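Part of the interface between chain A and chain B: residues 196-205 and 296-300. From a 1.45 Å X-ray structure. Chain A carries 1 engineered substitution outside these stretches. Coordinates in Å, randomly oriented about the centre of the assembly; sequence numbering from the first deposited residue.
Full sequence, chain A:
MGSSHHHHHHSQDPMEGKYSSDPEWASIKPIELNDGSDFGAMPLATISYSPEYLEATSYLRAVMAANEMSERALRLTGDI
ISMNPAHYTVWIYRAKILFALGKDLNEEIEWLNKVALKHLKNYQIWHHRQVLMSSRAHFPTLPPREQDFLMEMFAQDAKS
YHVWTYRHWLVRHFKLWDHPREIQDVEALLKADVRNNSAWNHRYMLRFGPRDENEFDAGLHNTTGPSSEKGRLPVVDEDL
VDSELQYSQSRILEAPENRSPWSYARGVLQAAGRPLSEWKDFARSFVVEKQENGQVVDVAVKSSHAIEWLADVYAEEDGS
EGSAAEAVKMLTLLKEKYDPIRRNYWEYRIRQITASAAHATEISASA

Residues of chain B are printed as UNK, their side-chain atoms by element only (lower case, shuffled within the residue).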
ATOM      1  N   ASN A 196       6.746  11.715 -15.057  1.00  4.23           N
ATOM      2  CA  ASN A 196       5.695  10.708 -14.841  1.00  3.35           C
ATOM      3  C   ASN A 196       6.279   9.330 -14.607  1.00  3.38           C
ATOM      4  O   ASN A 196       6.605   8.610 -15.529  1.00  3.99           O
ATOM      5  CB  ASN A 196       4.714  10.691 -16.015  1.00  4.24           C
ATOM      6  CG  ASN A 196       3.561   9.764 -15.783  1.00  4.46           C
ATOM      7  OD1 ASN A 196       3.619   8.897 -14.912  1.00  4.64           O
ATOM      8  ND2 ASN A 196       2.517   9.901 -16.580  1.00  5.36           N
ATOM      9  N   ASN A 197       6.438   9.004 -13.308  1.00  3.20           N
ATOM     10  CA  ASN A 197       7.077   7.752 -12.978  1.00  2.40           C
ATOM     11  C   ASN A 197       6.282   6.563 -13.429  1.00  2.60           C
ATOM     12  O   ASN A 197       6.881   5.503 -13.677  1.00  3.55           O
ATOM     13  CB  ASN A 197       7.286   7.646 -11.441  1.00  3.10           C
ATOM     14  CG  ASN A 197       8.258   6.560 -11.103  1.00  3.32           C
ATOM     15  OD1 ASN A 197       9.481   6.694 -11.404  1.00  4.19           O
ATOM     16  ND2 ASN A 197       7.774   5.476 -10.454  1.00  3.50           N
ATOM     17  N   SER A 198       4.950   6.697 -13.548  1.00  2.80           N
ATOM     18  CA  SER A 198       4.147   5.531 -14.010  1.00  2.65           C
ATOM     19  C   SER A 198       4.522   5.177 -15.446  1.00  2.70           C
ATOM     20  O   SER A 198       4.598   3.994 -15.847  1.00  3.93           O
ATOM     21  CB  SER A 198       2.652   5.880 -13.994  1.00  2.88           C
ATOM     22  OG  SER A 198       2.299   6.246 -12.645  1.00  4.19           O
ATOM     23  N   ALA A 199       4.809   6.206 -16.250  1.00  2.52           N
ATOM     24  CA  ALA A 199       5.216   5.950 -17.642  1.00  3.22           C
ATOM     25  C   ALA A 199       6.624   5.307 -17.713  1.00  3.57           C
ATOM     26  O   ALA A 199       6.870   4.413 -18.540  1.00  5.11           O
ATOM     27  CB  ALA A 199       5.118   7.245 -18.444  1.00  4.23           C
ATOM     28  N   TRP A 200       7.544   5.772 -16.847  1.00  3.04           N
ATOM     29  CA  TRP A 200       8.857   5.133 -16.772  1.00  4.15           C
ATOM     30  C   TRP A 200       8.729   3.672 -16.358  1.00  4.19           C
ATOM     31  O   TRP A 200       9.428   2.819 -16.909  1.00  4.34           O
ATOM     32  CB  TRP A 200       9.770   5.871 -15.779  1.00  4.48           C
ATOM     33  CG  TRP A 200      10.290   7.155 -16.330  1.00  3.89           C
ATOM     34  CD1 TRP A 200       9.813   8.428 -16.055  1.00  4.91           C
ATOM     35  CD2 TRP A 200      11.393   7.314 -17.247  1.00  5.06           C
ATOM     36  NE1 TRP A 200      10.576   9.364 -16.743  1.00  4.90           N
ATOM     37  CE2 TRP A 200      11.534   8.706 -17.492  1.00  5.40           C
ATOM     38  CE3 TRP A 200      12.250   6.408 -17.899  1.00  5.63           C
ATOM     39  CZ2 TRP A 200      12.516   9.225 -18.368  1.00  6.05           C
ATOM     40  CZ3 TRP A 200      13.243   6.937 -18.765  1.00  6.66           C
ATOM     41  CH2 TRP A 200      13.378   8.324 -18.956  1.00  6.15           C
ATOM     42  N   ASN A 201       7.841   3.373 -15.394  1.00  3.04           N
ATOM     43  CA  ASN A 201       7.679   2.003 -14.953  1.00  2.92           C
ATOM     44  C   ASN A 201       7.172   1.104 -16.081  1.00  3.27           C
ATOM     45  O   ASN A 201       7.617  -0.038 -16.229  1.00  4.39           O
ATOM     46  CB  ASN A 201       6.769   1.986 -13.693  1.00  4.11           C
ATOM     47  CG  ASN A 201       6.545   0.571 -13.202  1.00  3.88           C
ATOM     48  OD1 ASN A 201       7.449  -0.016 -12.590  1.00  5.42           O
ATOM     49  ND2 ASN A 201       5.412  -0.049 -13.580  1.00  4.23           N
ATOM     50  N   HIS A 202       6.204   1.634 -16.842  1.00  3.33           N
ATOM     51  CA  HIS A 202       5.671   0.841 -17.980  1.00  3.82           C
ATOM     52  C   HIS A 202       6.764   0.698 -19.017  1.00  4.18           C
ATOM     53  O   HIS A 202       6.888  -0.381 -19.644  1.00  4.54           O
ATOM     54  CB  HIS A 202       4.464   1.570 -18.552  1.00  4.33           C
ATOM     55  CG  HIS A 202       3.661   0.718 -19.505  1.00  4.32           C
ATOM     56  ND1 HIS A 202       2.853  -0.301 -19.045  1.00  5.82           N
ATOM     57  CD2 HIS A 202       3.510   0.757 -20.858  1.00  4.85           C
ATOM     58  CE1 HIS A 202       2.257  -0.870 -20.072  1.00  6.85           C
ATOM     59  NE2 HIS A 202       2.660  -0.261 -21.180  1.00  5.50           N
ATOM     60  N   ARG A 203       7.613   1.708 -19.207  1.00  3.57           N
ATOM     61  CA  ARG A 203       8.735   1.598 -20.184  1.00  4.23           C
ATOM     62  C   ARG A 203       9.647   0.432 -19.786  1.00  5.35           C
ATOM     63  O   ARG A 203      10.093  -0.332 -20.651  1.00  6.07           O
ATOM     64  CB  ARG A 203       9.565   2.892 -20.219  1.00  5.58           C
ATOM     65  CG  ARG A 203      10.550   2.870 -21.426  1.00  6.36           C
ATOM     66  CD  ARG A 203      11.442   4.170 -21.412  1.00  7.75           C
ATOM     67  NE  ARG A 203      12.259   4.089 -22.609  1.00  9.43           N
ATOM     68  CZ  ARG A 203      11.971   4.649 -23.778  1.00 10.44           C
ATOM     69  NH1 ARG A 203      10.923   5.491 -23.914  1.00 11.01           N
ATOM     70  NH2 ARG A 203      12.749   4.358 -24.824  1.00 11.67           N
ATOM     71  N   TYR A 204       9.933   0.325 -18.489  1.00  5.31           N
ATOM     72  CA  TYR A 204      10.797  -0.772 -18.055  1.00  4.94           C
ATOM     73  C   TYR A 204      10.141  -2.142 -18.403  1.00  5.53           C
ATOM     74  O   TYR A 204      10.801  -3.066 -18.905  1.00  7.02           O
ATOM     75  CB  TYR A 204      11.070  -0.689 -16.537  1.00  5.59           C
ATOM     76  CG  TYR A 204      12.018  -1.808 -16.130  1.00  5.26           C
ATOM     77  CD1 TYR A 204      11.544  -3.097 -15.777  1.00  6.87           C
ATOM     78  CD2 TYR A 204      13.408  -1.575 -16.055  1.00  6.18           C
ATOM     79  CE1 TYR A 204      12.424  -4.128 -15.420  1.00  7.32           C
ATOM     80  CE2 TYR A 204      14.295  -2.591 -15.677  1.00  6.26           C
ATOM     81  CZ  TYR A 204      13.790  -3.877 -15.396  1.00  7.06           C
ATOM     82  OH  TYR A 204      14.663  -4.902 -15.056  1.00  8.12           O
ATOM     83  N   MET A 205       8.853  -2.281 -18.171  1.00  6.14           N
ATOM     84  CA  MET A 205       8.198  -3.522 -18.537  1.00  6.77           C
ATOM     85  C   MET A 205       8.334  -3.801 -20.042  1.00  7.14           C
ATOM     86  O   MET A 205       8.664  -4.940 -20.467  1.00  6.86           O
ATOM     87  CB  MET A 205       6.747  -3.423 -18.203  1.00  9.31           C
ATOM     88  CG  MET A 205       6.016  -4.738 -18.446  1.00 13.03           C
ATOM     89  SD  MET A 205       4.751  -4.561 -19.670  1.00 21.83           S
ATOM     90  CE  MET A 205       4.524  -2.913 -19.957  1.00 23.02           C
TER
ATOM     91  N   UNK B 296       8.524  -7.106  -6.399  1.00  4.00           N
ATOM     92  CA  UNK B 296       9.511  -6.041  -6.326  1.00  4.37           C
ATOM     93  C   UNK B 296       9.711  -5.429  -7.734  1.00  3.92           C
ATOM     94  O   UNK B 296       9.556  -6.141  -8.755  1.00  5.89           O
ATOM     95  c   UNK B 296      10.837  -6.601  -5.704  1.00  3.53           C
ATOM     96  c   UNK B 296      11.792  -5.422  -5.342  1.00  4.74           C
ATOM     97  o   UNK B 296      13.415  -7.051  -4.529  1.00  6.17           O
ATOM     98  c   UNK B 296      12.990  -5.866  -4.529  1.00  4.94           C
ATOM     99  n   UNK B 296      13.537  -4.915  -3.773  1.00  5.72           N
ATOM    100  N   UNK B 297      10.091  -4.149  -7.816  1.00  3.07           N
ATOM    101  CA  UNK B 297      10.331  -3.536  -9.086  1.00  3.21           C
ATOM    102  C   UNK B 297      11.775  -3.085  -9.208  1.00  3.41           C
ATOM    103  O   UNK B 297      12.548  -3.094  -8.231  1.00  4.89           O
ATOM    104  o   UNK B 297       9.976  -1.128  -8.708  1.00  4.73           O
ATOM    105  c   UNK B 297       9.443  -2.303  -9.341  1.00  3.60           C
ATOM    106  c   UNK B 297       8.021  -2.528  -8.819  1.00  4.56           C
ATOM    107  N   UNK B 298      12.123  -2.657 -10.412  1.00  3.90           N
ATOM    108  CA  UNK B 298      13.487  -2.141 -10.666  1.00  4.47           C
ATOM    109  C   UNK B 298      13.816  -0.939  -9.740  1.00  4.98           C
ATOM    110  O   UNK B 298      15.016  -0.610  -9.598  1.00  7.61           O
ATOM    111  c   UNK B 298      11.343   1.773 -13.030  1.00  4.84           C
ATOM    112  c   UNK B 298      11.483  -0.628 -12.878  1.00  5.02           C
ATOM    113  c   UNK B 298      10.746   0.496 -13.118  1.00  5.53           C
ATOM    114  c   UNK B 298      13.445   0.795 -12.439  1.00  5.49           C
ATOM    115  c   UNK B 298      13.694  -1.750 -12.150  1.00  5.04           C
ATOM    116  c   UNK B 298      12.706   1.929 -12.728  1.00  5.12           C
ATOM    117  o   UNK B 298      10.566   2.884 -13.318  1.00  5.67           O
ATOM    118  c   UNK B 298      12.861  -0.508 -12.506  1.00  4.44           C
ATOM    119  N   UNK B 299      12.781  -0.234  -9.228  1.00  4.06           N
ATOM    120  CA  UNK B 299      13.078   0.889  -8.355  1.00  4.85           C
ATOM    121  C   UNK B 299      13.481   0.450  -6.946  1.00  5.48           C
ATOM    122  O   UNK B 299      14.057   1.270  -6.208  1.00  6.94           O
ATOM    123  c   UNK B 299      11.373   2.488  -9.390  1.00  5.66           C
ATOM    124  c   UNK B 299      10.318   3.518  -8.947  1.00  4.67           C
ATOM    125  o   UNK B 299       9.095   3.293  -9.165  1.00  5.09           O
ATOM    126  o   UNK B 299      10.712   4.561  -8.379  1.00  6.28           O
ATOM    127  c   UNK B 299      11.830   1.756  -8.145  1.00  5.23           C
ATOM    128  N   UNK B 300      13.194  -0.800  -6.586  1.00  5.67           N
ATOM    129  CA  UNK B 300      13.519  -1.344  -5.259  1.00  5.93           C
ATOM    130  C   UNK B 300      12.258  -1.518  -4.432  1.00  5.93           C
ATOM    131  O   UNK B 300      12.226  -2.373  -3.552  1.00  6.27           O
TER
HETATM  132  O   HOH W   1      11.608   5.222 -12.455  1.00  7.20           O
HETATM  133  O   HOH W   2       8.315   0.852  -9.945  1.00  5.27           O

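Position 296 of chain B carries five side-chain atoms: a run of three carbons, the third bearing one oxygen and one nitrogen. They touch nothing on the chain A stretch. That is a terminal amide at the end of a three-carbon chain, which identifies Q296(B). Within these stretches it works locally, and its amide is also bonded elsewhere in the structure. The NE2 of Q296(B) donates to the backbone O at position 300, 2.9 Å away, so the extended side chain (chi1 and chi2 both t) reaches across the ends of its own loop. A carboxylate would have no hydrogen to offer that carbonyl.

Position 297 has three side-chain atoms, one carbon bearing an oxygen and a second carbon. The first carbon, CB, lies 4.4 Å from OD1 of N201(A). This beta-branched hydroxyl is that of T297(B). Its OG1 accepts from the backbone N of position 299 at 3.0 Å, helping to start the type I beta turn that runs from 297 to 300. The same oxygen donates to water 2, at 2.9 Å, and that water in turn donates to OD1 of N201(A), also at 2.9 Å. Direct contact with chain A is slight; the hydroxyl suits the site because it can accept from the turn and donate to the water at once.

At position 298 a single carbon leads to a ring of six carbons with one oxygen attached. One ring carbon lies over a face of the Y204(A) ring, 3.5 Å from CG of Y204(A). The pattern is that of Y298(B). Its CA-to-CB bond points toward the helix, and the residue buries more area in this contact than any other. The close ring carbon is CD1, and the two rings form an offset stack with planes 15° apart and centroids 4.7 Å apart. CB of Y298(B) adds a CH-pi contact over the face of the Y204(A) ring. At the edge of the Y298(B) ring, OD1 of N201(A) approaches CE1 at 3.4 Å. The hydroxyl extends this flat side chain to the W200(A) backbone, where OH is 3.6 Å from C, and donates to water 1 at 2.7 Å; water 1 donates to OD1 of N197(A) at 2.8 Å.

Position 299 shows three carbons, the third carrying two oxygens, one of them 2.9 Å from ND2 of N197(A). A carboxylate on a chain of this length is E299(B). Although its CA-to-CB bond runs sideways, the end of the side chain comes nearer the helix, and OE2 accepts from ND2 of N197(A) with an angle of 159°. OE2 also accepts from water 2 at 2.7 Å. A carboxylate suits the place because one oxygen, purely an acceptor, takes both donors at once, while OE1 is bonded elsewhere in the structure.

Position 300 has no side-chain atoms and touches nothing on chain A; it is G300(B). With phi/psi of 108/-30, a CB would be jammed against the carbonyl O of E299(B), so the backbone itself calls for glycine. Its N donates to O of T297(B) at 2.9 Å, closing the turn.

The contact thus combines aromatic stacking with polar anchoring. The turn presents Y298(B) to a helix whose N197(A), N201(A) and Y204(A) supply amides and a ring, while one direct hydrogen bond and two bridging waters satisfy polar groups around the stack.

Chain B (296-300) QTYEG
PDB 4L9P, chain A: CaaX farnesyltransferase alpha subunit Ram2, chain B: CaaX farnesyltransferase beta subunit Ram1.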